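PDB 6CMK: AztD protein from Citrobacter koseri, which acts as a periplasmic zinc chaperone, binding zinc ions and passing one directly to the solute-binding protein AztC of the AztABCD transport system. Local coordinates for residues P351-A356 against T365-S370; S370-L375 against I386-Q391. One frame throughout, in Å; residues are numbered along the deposited sequence.

Contact 1 (P351-A356 against T365-S370); sequences PRPRIA and TDPLKS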
ATOM      1  N   PRO B 351     -16.446  -0.036 -31.572  1.00 26.35           N
ATOM      2  CA  PRO B 351     -15.767  -0.751 -30.481  1.00 27.09           C
ATOM      3  C   PRO B 351     -14.482  -1.407 -30.965  1.00 20.00           C
ATOM      4  O   PRO B 351     -14.413  -1.930 -32.076  1.00 23.21           O
ATOM      5  CB  PRO B 351     -16.799  -1.805 -30.060  1.00 36.46           C
ATOM      6  CG  PRO B 351     -17.660  -1.991 -31.268  1.00 37.98           C
ATOM      7  CD  PRO B 351     -17.764  -0.625 -31.868  1.00 34.36           C
ATOM      8  N   ARG B 352     -13.453  -1.415 -30.132  1.00 22.78           N
ATOM      9  CA  ARG B 352     -12.080  -1.881 -30.231  1.00 18.84           C
ATOM     10  C   ARG B 352     -11.613  -2.493 -28.926  1.00 17.49           C
ATOM     11  O   ARG B 352     -12.163  -2.209 -27.859  1.00 17.62           O
ATOM     12  CB  ARG B 352     -11.130  -0.754 -30.647  1.00 24.09           C
ATOM     13  CG  ARG B 352     -11.547  -0.141 -31.961  1.00 24.64           C
ATOM     14  CD  ARG B 352     -10.382   0.413 -32.746  1.00 45.83           C
ATOM     15  NE  ARG B 352     -10.879   1.098 -33.932  1.00 62.76           N
ATOM     16  CZ  ARG B 352     -11.508   2.268 -33.896  1.00 68.47           C
ATOM     17  NH1 ARG B 352     -11.706   2.888 -32.735  1.00 60.79           N
ATOM     18  NH2 ARG B 352     -11.939   2.820 -35.017  1.00 81.58           N
ATOM     19  N   PRO B 353     -10.584  -3.334 -28.986  1.00 17.67           N
ATOM     20  CA  PRO B 353     -10.060  -3.982 -27.777  1.00 16.62           C
ATOM     21  C   PRO B 353      -9.625  -3.014 -26.682  1.00 16.75           C
ATOM     22  O   PRO B 353      -9.171  -1.897 -26.940  1.00 17.15           O
ATOM     23  CB  PRO B 353      -8.871  -4.776 -28.317  1.00 16.72           C
ATOM     24  CG  PRO B 353      -9.317  -5.151 -29.696  1.00 18.82           C
ATOM     25  CD  PRO B 353      -9.994  -3.912 -30.207  1.00 18.76           C
ATOM     26  N   ARG B 354      -9.755  -3.488 -25.439  1.00 15.98           N
ATOM     27  CA  ARG B 354      -9.257  -2.818 -24.244  1.00 14.77           C
ATOM     28  C   ARG B 354      -8.514  -3.848 -23.401  1.00 16.51           C
ATOM     29  O   ARG B 354      -8.874  -5.031 -23.394  1.00 16.92           O
ATOM     30  CB  ARG B 354     -10.408  -2.181 -23.434  1.00 14.70           C
ATOM     31  CG  ARG B 354     -11.185  -1.087 -24.199  1.00 16.18           C
ATOM     32  CD  ARG B 354     -10.269   0.108 -24.383  1.00 16.50           C
ATOM     33  NE  ARG B 354     -10.900   1.277 -24.993  1.00 21.64           N
ATOM     34  CZ  ARG B 354     -10.826   1.608 -26.274  1.00 28.57           C
ATOM     35  NH1 ARG B 354     -10.166   0.848 -27.136  1.00 20.40           N
ATOM     36  NH2 ARG B 354     -11.423   2.717 -26.696  1.00 24.47           N
ATOM     37  N   ILE B 355      -7.460  -3.387 -22.708  1.00 13.98           N
ATOM     38  CA  ILE B 355      -6.566  -4.226 -21.910  1.00 13.58           C
ATOM     39  C   ILE B 355      -6.873  -4.049 -20.426  1.00 17.89           C
ATOM     40  O   ILE B 355      -7.079  -2.925 -19.954  1.00 16.08           O
ATOM     41  CB  ILE B 355      -5.082  -3.872 -22.149  1.00 15.72           C
ATOM     42  CG1 ILE B 355      -4.729  -3.626 -23.621  1.00 17.53           C
ATOM     43  CG2 ILE B 355      -4.195  -4.954 -21.564  1.00 16.87           C
ATOM     44  CD1 ILE B 355      -3.404  -2.850 -23.765  1.00 20.82           C
ATOM     45  N   ALA B 356      -6.850  -5.153 -19.679  1.00 13.18           N
ATOM     46  CA  ALA B 356      -6.755  -5.115 -18.220  1.00 13.57           C
ATOM     47  C   ALA B 356      -5.723  -6.131 -17.748  1.00 14.11           C
ATOM     48  O   ALA B 356      -5.359  -7.057 -18.468  1.00 14.75           O
ATOM     49  CB  ALA B 356      -8.100  -5.406 -17.537  1.00 16.20           C
ATOM     50  N   THR B 365     -10.131  -7.455 -24.410  1.00 15.61           N
ATOM     51  CA  THR B 365     -11.465  -7.650 -24.946  1.00 17.00           C
ATOM     52  C   THR B 365     -11.408  -7.674 -26.465  1.00 17.81           C
ATOM     53  O   THR B 365     -10.598  -6.984 -27.090  1.00 18.60           O
ATOM     54  CB  THR B 365     -12.423  -6.561 -24.475  1.00 17.75           C
ATOM     55  OG1 THR B 365     -11.951  -5.270 -24.887  1.00 20.84           O
ATOM     56  CG2 THR B 365     -12.555  -6.596 -22.961  1.00 20.19           C
ATOM     57  N   ASP B 366     -12.259  -8.507 -27.047  1.00 17.77           N
ATOM     58  CA  ASP B 366     -12.376  -8.652 -28.499  1.00 18.31           C
ATOM     59  C   ASP B 366     -13.854  -8.466 -28.795  1.00 22.65           C
ATOM     60  O   ASP B 366     -14.587  -9.443 -29.000  1.00 23.49           O
ATOM     61  CB  ASP B 366     -11.851 -10.005 -28.982  1.00 18.66           C
ATOM     62  CG  ASP B 366     -11.699 -10.065 -30.485  1.00 26.99           C
ATOM     63  OD1 ASP B 366     -12.271  -9.187 -31.162  1.00 31.25           O
ATOM     64  OD2 ASP B 366     -11.023 -10.989 -30.996  1.00 27.02           O
ATOM     65  N   PRO B 367     -14.332  -7.216 -28.814  1.00 24.01           N
ATOM     66  CA  PRO B 367     -15.791  -7.005 -28.832  1.00 21.62           C
ATOM     67  C   PRO B 367     -16.493  -7.643 -30.021  1.00 25.52           C
ATOM     68  O   PRO B 367     -17.585  -8.193 -29.852  1.00 26.33           O
ATOM     69  CB  PRO B 367     -15.932  -5.473 -28.828  1.00 23.55           C
ATOM     70  CG  PRO B 367     -14.563  -4.913 -29.046  1.00 24.91           C
ATOM     71  CD  PRO B 367     -13.584  -5.961 -28.624  1.00 21.31           C
ATOM     72  N   LEU B 368     -15.894  -7.604 -31.211  1.00 24.44           N
ATOM     73  CA  LEU B 368     -16.551  -8.157 -32.388  1.00 28.69           C
ATOM     74  C   LEU B 368     -16.673  -9.674 -32.337  1.00 28.01           C
ATOM     75  O   LEU B 368     -17.458 -10.240 -33.103  1.00 26.01           O
ATOM     76  CB  LEU B 368     -15.796  -7.737 -33.651  1.00 33.38           C
ATOM     77  CG  LEU B 368     -15.709  -6.226 -33.882  1.00 42.07           C
ATOM     78  CD1 LEU B 368     -15.140  -5.928 -35.260  1.00 46.23           C
ATOM     79  CD2 LEU B 368     -17.065  -5.551 -33.702  1.00 37.97           C
ATOM     80  N   LYS B 369     -15.912 -10.348 -31.472  1.00 28.16           N
ATOM     81  CA  LYS B 369     -15.988 -11.796 -31.336  1.00 27.82           C
ATOM     82  C   LYS B 369     -16.643 -12.233 -30.031  1.00 24.34           C
ATOM     83  O   LYS B 369     -16.697 -13.433 -29.751  1.00 25.77           O
ATOM     84  CB  LYS B 369     -14.594 -12.406 -31.448  1.00 22.49           C
ATOM     85  CG  LYS B 369     -13.883 -12.122 -32.764  1.00 39.44           C
ATOM     86  CD  LYS B 369     -14.486 -12.887 -33.934  1.00 49.72           C
ATOM     87  CE  LYS B 369     -13.675 -12.665 -35.204  1.00 57.65           C
ATOM     88  NZ  LYS B 369     -12.291 -13.215 -35.103  1.00 59.15           N
ATOM     89  N   SER B 370     -17.140 -11.294 -29.231  1.00 22.56           N
ATOM     90  CA  SER B 370     -17.818 -11.614 -27.981  1.00 21.64           C
ATOM     91  C   SER B 370     -16.941 -12.489 -27.086  1.00 20.80           C
ATOM     92  O   SER B 370     -17.382 -13.506 -26.552  1.00 23.92           O
ATOM     93  CB  SER B 370     -19.157 -12.301 -28.250  1.00 26.17           C
ATOM     94  OG  SER B 370     -19.966 -11.538 -29.122  1.00 25.38           O
TER
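Arg354 and Thr365 bring together two chains running nearly antiparallel, their directions 160° apart, at the open end of the hairpin made by strands 355-358 and 361-366. Thr365 N donates to Arg354 O over 2.9 Å, nearly straight (165°). The return bond is not a backbone one: Arg354 N donates to the side-chain OG1 of Thr365 at 2.9 Å, along a more bent path. With chi1 at 59°, OG1 stands between the backbone N and the carbonyl carbon of Thr365, which brings it to the amide of Arg354. The same oxygen also bonds to Phe393 O, tying the hairpin to strand 392-403. Thr365 O, meanwhile, faces the ring of Pro353, whose CB comes within 3.1 Å. Neither this carbonyl nor that of Arg352 has a hydrogen-bonding partner in the model although both are buried, consistent with proline neighbours that bring no N-H.

Beyond this pair the contact is mostly proline packing. The ring of Pro367, at the start of a 3-10 turn, lies against the other chain with CG 4.0 Å from Pro351 CB and 3.8 Å from Arg352 O, while its CD looks toward the ring of Pro353. Leu368 CD2 reaches Pro351 CG at the more exposed margin. Arg354 folds back on its own chain, bent at its second torsion, and its NH1 bonds to Pro353 O at 2.9 Å from above the carbonyl plane; its side chain touches strands 300-305 and 392-403. Such a hairpin, formed by the inner two strands of a four-stranded antiparallel sheet, is the start of a blade in a beta propeller, here the last blade made wholly of consecutive strands, before strand 392-403 closes the ring on the blade that holds the first strands.

Contact 2 (S370-L375 against I386-Q391); sequences SKIIVL and ISVEGQ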
ATOM      1  N   SER B 370     -17.140 -11.294 -29.231  1.00 22.56           N
ATOM      2  CA  SER B 370     -17.818 -11.614 -27.981  1.00 21.64           C
ATOM      3  C   SER B 370     -16.941 -12.489 -27.086  1.00 20.80           C
ATOM      4  O   SER B 370     -17.382 -13.506 -26.552  1.00 23.92           O
ATOM      5  CB  SER B 370     -19.157 -12.301 -28.250  1.00 26.17           C
ATOM      6  OG  SER B 370     -19.966 -11.538 -29.122  1.00 25.38           O
ATOM      7  N   LYS B 371     -15.682 -12.086 -26.912  1.00 21.74           N
ATOM      8  CA  LYS B 371     -14.792 -12.849 -26.047  1.00 25.85           C
ATOM      9  C   LYS B 371     -13.728 -11.941 -25.455  1.00 24.45           C
ATOM     10  O   LYS B 371     -13.535 -10.801 -25.890  1.00 20.41           O
ATOM     11  CB  LYS B 371     -14.143 -14.023 -26.796  1.00 29.43           C
ATOM     12  CG  LYS B 371     -13.168 -13.647 -27.913  1.00 28.73           C
ATOM     13  CD  LYS B 371     -12.679 -14.888 -28.700  1.00 32.46           C
ATOM     14  CE  LYS B 371     -13.817 -15.631 -29.410  1.00 53.40           C
ATOM     15  NZ  LYS B 371     -13.408 -16.919 -30.052  1.00 50.80           N
ATOM     16  N   ILE B 372     -13.077 -12.456 -24.411  1.00 19.08           N
ATOM     17  CA  ILE B 372     -11.891 -11.857 -23.818  1.00 16.83           C
ATOM     18  C   ILE B 372     -10.761 -12.859 -23.974  1.00 19.08           C
ATOM     19  O   ILE B 372     -10.917 -14.026 -23.599  1.00 18.33           O
ATOM     20  CB  ILE B 372     -12.108 -11.521 -22.330  1.00 17.39           C
ATOM     21  CG1 ILE B 372     -13.303 -10.575 -22.171  1.00 24.02           C
ATOM     22  CG2 ILE B 372     -10.838 -10.933 -21.714  1.00 18.67           C
ATOM     23  CD1 ILE B 372     -13.755 -10.402 -20.729  1.00 27.79           C
ATOM     24  N   ILE B 373      -9.632 -12.409 -24.522  1.00 18.10           N
ATOM     25  CA  ILE B 373      -8.440 -13.245 -24.643  1.00 20.00           C
ATOM     26  C   ILE B 373      -7.625 -13.117 -23.363  1.00 15.88           C
ATOM     27  O   ILE B 373      -7.455 -12.014 -22.832  1.00 15.34           O
ATOM     28  CB  ILE B 373      -7.593 -12.844 -25.867  1.00 19.94           C
ATOM     29  CG1 ILE B 373      -8.444 -12.775 -27.136  1.00 22.63           C
ATOM     30  CG2 ILE B 373      -6.426 -13.809 -26.029  1.00 19.61           C
ATOM     31  CD1 ILE B 373      -9.331 -13.975 -27.380  1.00 30.93           C
ATOM     32  N   VAL B 374      -7.109 -14.241 -22.865  1.00 15.92           N
ATOM     33  CA  VAL B 374      -6.342 -14.269 -21.620  1.00 15.32           C
ATOM     34  C   VAL B 374      -4.918 -14.696 -21.941  1.00 17.02           C
ATOM     35  O   VAL B 374      -4.707 -15.757 -22.540  1.00 18.45           O
ATOM     36  CB  VAL B 374      -6.963 -15.222 -20.582  1.00 17.88           C
ATOM     37  CG1 VAL B 374      -6.233 -15.103 -19.253  1.00 20.03           C
ATOM     38  CG2 VAL B 374      -8.446 -14.943 -20.399  1.00 17.88           C
ATOM     39  N   LEU B 375      -3.951 -13.881 -21.537  1.00 16.37           N
ATOM     40  CA  LEU B 375      -2.542 -14.171 -21.759  1.00 18.15           C
ATOM     41  C   LEU B 375      -1.816 -14.300 -20.433  1.00 17.65           C
ATOM     42  O   LEU B 375      -2.105 -13.579 -19.478  1.00 16.00           O
ATOM     43  CB  LEU B 375      -1.853 -13.071 -22.570  1.00 18.62           C
ATOM     44  CG  LEU B 375      -2.389 -12.820 -23.975  1.00 24.18           C
ATOM     45  CD1 LEU B 375      -3.461 -11.729 -23.974  1.00 26.74           C
ATOM     46  CD2 LEU B 375      -1.233 -12.451 -24.884  1.00 32.11           C
ATOM     47  N   ILE B 386     -12.336 -16.223 -22.755  1.00 23.65           N
ATOM     48  CA  ILE B 386     -13.581 -16.171 -21.998  1.00 21.12           C
ATOM     49  C   ILE B 386     -14.670 -15.657 -22.921  1.00 24.46           C
ATOM     50  O   ILE B 386     -14.516 -14.595 -23.533  1.00 24.91           O
ATOM     51  CB  ILE B 386     -13.464 -15.255 -20.768  1.00 20.06           C
ATOM     52  CG1 ILE B 386     -12.396 -15.763 -19.808  1.00 20.74           C
ATOM     53  CG2 ILE B 386     -14.807 -15.147 -20.049  1.00 24.13           C
ATOM     54  CD1 ILE B 386     -11.915 -14.706 -18.854  1.00 23.05           C
ATOM     55  N   SER B 387     -15.776 -16.389 -22.994  1.00 23.12           N
ATOM     56  CA  SER B 387     -16.911 -15.982 -23.808  1.00 24.16           C
ATOM     57  C   SER B 387     -17.790 -15.036 -23.002  1.00 29.02           C
ATOM     58  O   SER B 387     -18.110 -15.316 -21.842  1.00 28.54           O
ATOM     59  CB  SER B 387     -17.711 -17.199 -24.268  1.00 33.62           C
ATOM     60  OG  SER B 387     -18.905 -16.798 -24.923  1.00 35.26           O
ATOM     61  N   VAL B 388     -18.149 -13.906 -23.611  1.00 28.15           N
ATOM     62  CA  VAL B 388     -18.942 -12.858 -22.971  1.00 22.29           C
ATOM     63  C   VAL B 388     -19.916 -12.353 -24.027  1.00 34.50           C
ATOM     64  O   VAL B 388     -19.495 -11.742 -25.015  1.00 30.02           O
ATOM     65  CB  VAL B 388     -18.086 -11.697 -22.438  1.00 28.38           C
ATOM     66  CG1 VAL B 388     -18.960 -10.666 -21.724  1.00 31.78           C
ATOM     67  CG2 VAL B 388     -16.994 -12.203 -21.510  1.00 26.48           C
ATOM     68  N   GLU B 389     -21.205 -12.587 -23.819  1.00 27.99           N
ATOM     69  CA  GLU B 389     -22.165 -12.239 -24.852  1.00 30.25           C
ATOM     70  C   GLU B 389     -22.184 -10.731 -25.074  1.00 23.27           C
ATOM     71  O   GLU B 389     -21.934  -9.937 -24.162  1.00 26.66           O
ATOM     72  CB  GLU B 389     -23.560 -12.758 -24.500  1.00 46.39           C
ATOM     73  CG  GLU B 389     -24.068 -12.426 -23.106  1.00 60.03           C
ATOM     74  CD  GLU B 389     -25.373 -13.136 -22.795  1.00 73.61           C
ATOM     75  OE1 GLU B 389     -25.658 -14.164 -23.444  1.00 78.25           O
ATOM     76  OE2 GLU B 389     -26.118 -12.666 -21.909  1.00 76.42           O
ATOM     77  N   GLY B 390     -22.434 -10.342 -26.320  1.00 31.89           N
ATOM     78  CA  GLY B 390     -22.450  -8.941 -26.680  1.00 34.90           C
ATOM     79  C   GLY B 390     -21.144  -8.448 -27.268  1.00 30.16           C
ATOM     80  O   GLY B 390     -20.425  -9.181 -27.954  1.00 29.24           O
ATOM     81  N   GLN B 391     -20.844  -7.178 -27.009  1.00 22.50           N
ATOM     82  CA  GLN B 391     -19.620  -6.524 -27.456  1.00 23.08           C
ATOM     83  C   GLN B 391     -18.857  -6.087 -26.215  1.00 22.78           C
ATOM     84  O   GLN B 391     -18.879  -4.902 -25.841  1.00 24.38           O
ATOM     85  CB  GLN B 391     -19.924  -5.340 -28.366  1.00 33.80           C
ATOM     86  CG  GLN B 391     -20.377  -5.756 -29.738  1.00 47.24           C
ATOM     87  CD  GLN B 391     -20.291  -4.623 -30.725  1.00 67.07           C
ATOM     88  OE1 GLN B 391     -19.659  -4.740 -31.776  1.00 85.32           O
ATOM     89  NE2 GLN B 391     -20.924  -3.507 -30.388  1.00 57.12           N
TER
HETATM   90  O   HOH W   1     -18.404 -15.901 -27.396  1.00 32.76           O
HETATM   91  O   HOH W   2     -23.024 -12.485 -28.265  1.00 37.72           O
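Ile372 and Ile386 form the hydrogen-bonded pair of an antiparallel beta hairpin, the outer two strands of a propeller blade, just before the chain leaves for strand 392-403. Ile372 N meets Ile386 O, and Ile386 N meets Ile372 O, each at 2.7 Å. Lys371 and Ser387 follow as a non-hydrogen-bonded pair; the long side chain of Lys371 turns away to a salt bridge with Glu385. On the isoleucine face, Val374 CG2 packs against Ile386 CD1 at 3.8 Å, and Ile372 CD1 lies as close to Val388 CG2, the branches crossing at a slant. Ile386 and Val388 in turn rest on strand 47-52, so part of this face packs on the neighbouring blade.

At the end of the hairpin where strand 371-376 begins, Ser370 takes positive phi and psi (54°/48°) and, with Lys371, stands opposite Asp366 in a G1 beta bulge. Its carbonyl receives Val388 N in an almost straight bond (176°), the donor well above the carbonyl plane, and also a water that bridges to Ser387 OG. Gly390 adopts backbone angles at which a CB would be jammed against the carbonyl O of Glu389. The hydroxyl of Ser370, OG anti to its carbonyl carbon, donates in the carbonyl plane to Gly390 O at 2.7 Å.

How the contacts relate
The two contacts belong to one four-stranded blade and meet in series: contact 1 joins its inner two strands and contact 2 its outer two, with strands 361-366 and 371-376 as neighbours between them. Asp366 N and Lys371 O, 2.9 Å apart, probably form a hydrogen bond from one contact to the other, and Ser370 belongs to both. Contact 1 is buried and depends on proline rings and one threonine hydroxyl, with few backbone bonds. Contact 2 lies farther out and is partly open; there a short ladder of backbone bonds gives way to serine and water. Gln391 of contact 2 packs back on Pro351 and Leu368 of contact 1.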